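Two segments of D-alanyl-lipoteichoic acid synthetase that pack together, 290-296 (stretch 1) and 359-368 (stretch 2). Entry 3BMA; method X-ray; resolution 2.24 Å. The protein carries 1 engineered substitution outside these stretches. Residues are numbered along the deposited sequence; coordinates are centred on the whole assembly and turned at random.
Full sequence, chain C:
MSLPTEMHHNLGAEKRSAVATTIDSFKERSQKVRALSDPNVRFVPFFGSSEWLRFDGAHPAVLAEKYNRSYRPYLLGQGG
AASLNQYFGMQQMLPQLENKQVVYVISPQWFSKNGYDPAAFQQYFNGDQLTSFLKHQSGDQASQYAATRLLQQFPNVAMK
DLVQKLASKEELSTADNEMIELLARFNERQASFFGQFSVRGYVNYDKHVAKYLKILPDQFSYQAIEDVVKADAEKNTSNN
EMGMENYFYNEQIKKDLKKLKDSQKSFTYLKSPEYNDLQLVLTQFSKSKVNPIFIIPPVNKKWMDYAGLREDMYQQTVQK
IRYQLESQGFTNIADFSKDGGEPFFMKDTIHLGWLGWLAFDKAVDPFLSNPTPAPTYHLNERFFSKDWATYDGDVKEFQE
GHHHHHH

Stretch 1 (290-296) VNPIFII
Stretch 2 (359-368) AFDKAVDPFL

Antiparallel packing of a β-strand (291-296) against an α-helix (359-368) in D-alanyl-lipoteichoic acid synthetase. The N-to-C directions differ by 177° and the axes approach to 9.9 Å. Register is set by Ile-293 CA to Val-364 CA, 7.3 Å, and Ile-295 CA to Phe-360 CA, 8.0 Å. Strand phi/psi values lie near -110/120 at Ile-293 and Ile-295; alternation points Asn-291, Ile-293 and Ile-295 toward the helix, whereas the CA-to-CB bond of Pro-292 points away. The helix keeps Val-364 N to Phe-360 O (3.0 Å) and Leu-368 N to Val-364 O (2.9 Å) as backbone hydrogen bonds, but is kinked at Pro-366, whose ring nitrogen has no hydrogen to give to the preceding turn. No hydrogen bond crosses the interface; 348 Å² is buried, both sides summed, chiefly by apolar contact. Phe-367 (91 Å² covered; chi1 174°, t; chi2 74°) and Ile-293 (88 Å²; chi1 t, chi2 t) form the centre. Ile-293 CB sits over one face of the Phe-367 ring, 4.1 Å from its centroid and 28° off the normal, a CH-pi contact, while Ile-293 CG2 comes 3.6 Å from Phe-367 CD2. The extended Ile-293 side chain also brings CD1 to 3.5 Å from Ala-363 O, a backbone atom, and 4.5 Å from Ala-363 CB, a looser apolar contact. The Phe-367 ring reaches along the strand to Asn-291: its CZ lies 3.3 Å from Asn-291 O, which sits at the ring edge. Asn-291 ND2, 3.5 Å from Phe-367 CE1, is hydrogen-bonded elsewhere in the structure, so this buried polar group is satisfied. Farther along the strand, Ile-295 (48 Å²; chi1 m, chi2 m) places CG1 3.6 Å from Phe-360 CE1 and CD1 3.7 Å from Val-364 CG2. Phe-360 (chi1 t, chi2 92°) leaves its backbone sideways, but its ring end comes nearer the strand.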

# COMPACT_ATOMS: atom_id res chain seq x y z
N VAL C 290 -0.32 -31.23 17.62
CA VAL C 290 -0.35 -32.50 16.89
C VAL C 290 0.19 -33.64 17.77
O VAL C 290 1.02 -33.40 18.66
CB VAL C 290 0.33 -32.47 15.46
CG1 VAL C 290 0.41 -31.06 14.89
CG2 VAL C 290 1.69 -33.12 15.44
N ASN C 291 -0.32 -34.84 17.55
CA ASN C 291 0.12 -36.03 18.27
C ASN C 291 0.90 -36.93 17.32
O ASN C 291 0.32 -37.76 16.63
CB ASN C 291 -1.07 -36.77 18.89
CG ASN C 291 -0.66 -37.88 19.84
OD1 ASN C 291 0.47 -37.92 20.34
ND2 ASN C 291 -1.59 -38.79 20.10
N PRO C 292 2.23 -36.76 17.29
CA PRO C 292 3.08 -37.50 16.37
C PRO C 292 3.54 -38.84 16.92
O PRO C 292 3.75 -38.99 18.13
CB PRO C 292 4.29 -36.58 16.22
CG PRO C 292 4.35 -35.82 17.49
CD PRO C 292 3.01 -35.83 18.13
N ILE C 293 3.69 -39.82 16.03
CA ILE C 293 4.48 -41.01 16.34
C ILE C 293 5.79 -40.93 15.56
O ILE C 293 5.79 -40.80 14.34
CB ILE C 293 3.71 -42.35 16.14
CG1 ILE C 293 4.56 -43.54 16.60
CG2 ILE C 293 3.22 -42.51 14.69
CD1 ILE C 293 3.76 -44.78 16.97
N PHE C 294 6.91 -40.98 16.29
CA PHE C 294 8.23 -40.92 15.67
C PHE C 294 8.79 -42.31 15.36
O PHE C 294 8.62 -43.25 16.13
CB PHE C 294 9.20 -40.13 16.55
CG PHE C 294 8.76 -38.72 16.80
CD1 PHE C 294 8.96 -37.73 15.84
CD2 PHE C 294 8.13 -38.37 17.99
CE1 PHE C 294 8.55 -36.43 16.05
CE2 PHE C 294 7.71 -37.06 18.22
CZ PHE C 294 7.93 -36.09 17.25
N ILE C 295 9.44 -42.41 14.21
CA ILE C 295 10.04 -43.67 13.76
C ILE C 295 11.55 -43.51 13.70
O ILE C 295 12.05 -42.60 13.03
CB ILE C 295 9.51 -44.10 12.37
CG1 ILE C 295 7.99 -43.88 12.24
CG2 ILE C 295 9.95 -45.52 12.01
CD1 ILE C 295 7.11 -44.73 13.16
N ILE C 296 12.27 -44.37 14.41
CA ILE C 296 13.73 -44.35 14.37
C ILE C 296 14.22 -45.63 13.70
O ILE C 296 14.24 -46.68 14.33
CB ILE C 296 14.35 -44.16 15.77
CG1 ILE C 296 13.72 -42.96 16.49
CG2 ILE C 296 15.86 -43.98 15.67
CD1 ILE C 296 14.30 -42.67 17.86
N ALA C 359 6.64 -54.45 11.07
CA ALA C 359 6.96 -53.99 12.42
C ALA C 359 6.52 -52.54 12.60
O ALA C 359 6.02 -52.17 13.67
CB ALA C 359 8.45 -54.13 12.68
N PHE C 360 6.73 -51.74 11.55
CA PHE C 360 6.28 -50.35 11.45
C PHE C 360 4.77 -50.28 11.67
O PHE C 360 4.30 -49.50 12.51
CB PHE C 360 6.69 -49.80 10.07
CG PHE C 360 6.18 -48.42 9.75
CD1 PHE C 360 6.94 -47.29 10.04
CD2 PHE C 360 4.96 -48.24 9.08
CE1 PHE C 360 6.48 -46.01 9.72
CE2 PHE C 360 4.49 -46.97 8.77
CZ PHE C 360 5.26 -45.85 9.08
N ASP C 361 4.03 -51.11 10.94
CA ASP C 361 2.56 -51.17 11.03
C ASP C 361 2.03 -51.52 12.43
O ASP C 361 1.03 -50.95 12.87
CB ASP C 361 2.01 -52.16 10.00
CG ASP C 361 0.54 -51.94 9.72
OD1 ASP C 361 0.12 -50.78 9.54
OD2 ASP C 361 -0.21 -52.93 9.68
N LYS C 362 2.72 -52.42 13.13
CA LYS C 362 2.32 -52.87 14.47
C LYS C 362 2.35 -51.77 15.53
O LYS C 362 1.68 -51.88 16.57
CB LYS C 362 3.17 -54.06 14.93
CG LYS C 362 2.82 -55.38 14.26
CD LYS C 362 3.92 -56.42 14.47
CE LYS C 362 3.78 -57.58 13.50
NZ LYS C 362 5.02 -58.39 13.42
N ALA C 363 3.12 -50.71 15.28
CA ALA C 363 3.16 -49.56 16.18
C ALA C 363 2.32 -48.40 15.66
O ALA C 363 1.74 -47.64 16.44
CB ALA C 363 4.60 -49.12 16.41
N VAL C 364 2.25 -48.28 14.34
CA VAL C 364 1.61 -47.13 13.69
C VAL C 364 0.09 -47.32 13.52
O VAL C 364 -0.68 -46.44 13.90
CB VAL C 364 2.32 -46.76 12.36
CG1 VAL C 364 1.56 -45.71 11.58
CG2 VAL C 364 3.73 -46.25 12.64
N ASP C 365 -0.32 -48.46 12.96
CA ASP C 365 -1.75 -48.77 12.79
C ASP C 365 -2.62 -48.65 14.05
O ASP C 365 -3.61 -47.92 14.01
CB ASP C 365 -1.98 -50.10 12.06
CG ASP C 365 -3.46 -50.45 11.95
OD1 ASP C 365 -4.17 -49.79 11.16
OD2 ASP C 365 -3.90 -51.39 12.64
N PRO C 366 -2.25 -49.32 15.18
CA PRO C 366 -3.08 -49.17 16.39
C PRO C 366 -3.12 -47.75 16.94
O PRO C 366 -4.13 -47.36 17.54
CB PRO C 366 -2.38 -50.09 17.41
CG PRO C 366 -1.61 -51.04 16.59
CD PRO C 366 -1.13 -50.24 15.44
N PHE C 367 -2.04 -46.99 16.74
CA PHE C 367 -1.96 -45.59 17.15
C PHE C 367 -2.91 -44.70 16.34
O PHE C 367 -3.64 -43.88 16.90
CB PHE C 367 -0.51 -45.09 17.04
CG PHE C 367 -0.34 -43.62 17.29
CD1 PHE C 367 -0.43 -43.10 18.57
CD2 PHE C 367 -0.07 -42.75 16.23
CE1 PHE C 367 -0.26 -41.73 18.80
CE2 PHE C 367 0.10 -41.39 16.45
CZ PHE C 367 0.01 -40.88 17.74
N LEU C 368 -2.90 -44.87 15.02
CA LEU C 368 -3.72 -44.06 14.12
C LEU C 368 -5.18 -44.51 14.07
O LEU C 368 -6.08 -43.69 13.84
CB LEU C 368 -3.13 -44.02 12.71
CG LEU C 368 -1.74 -43.41 12.47
CD1 LEU C 368 -1.40 -43.49 11.00
CD2 LEU C 368 -1.65 -41.97 12.94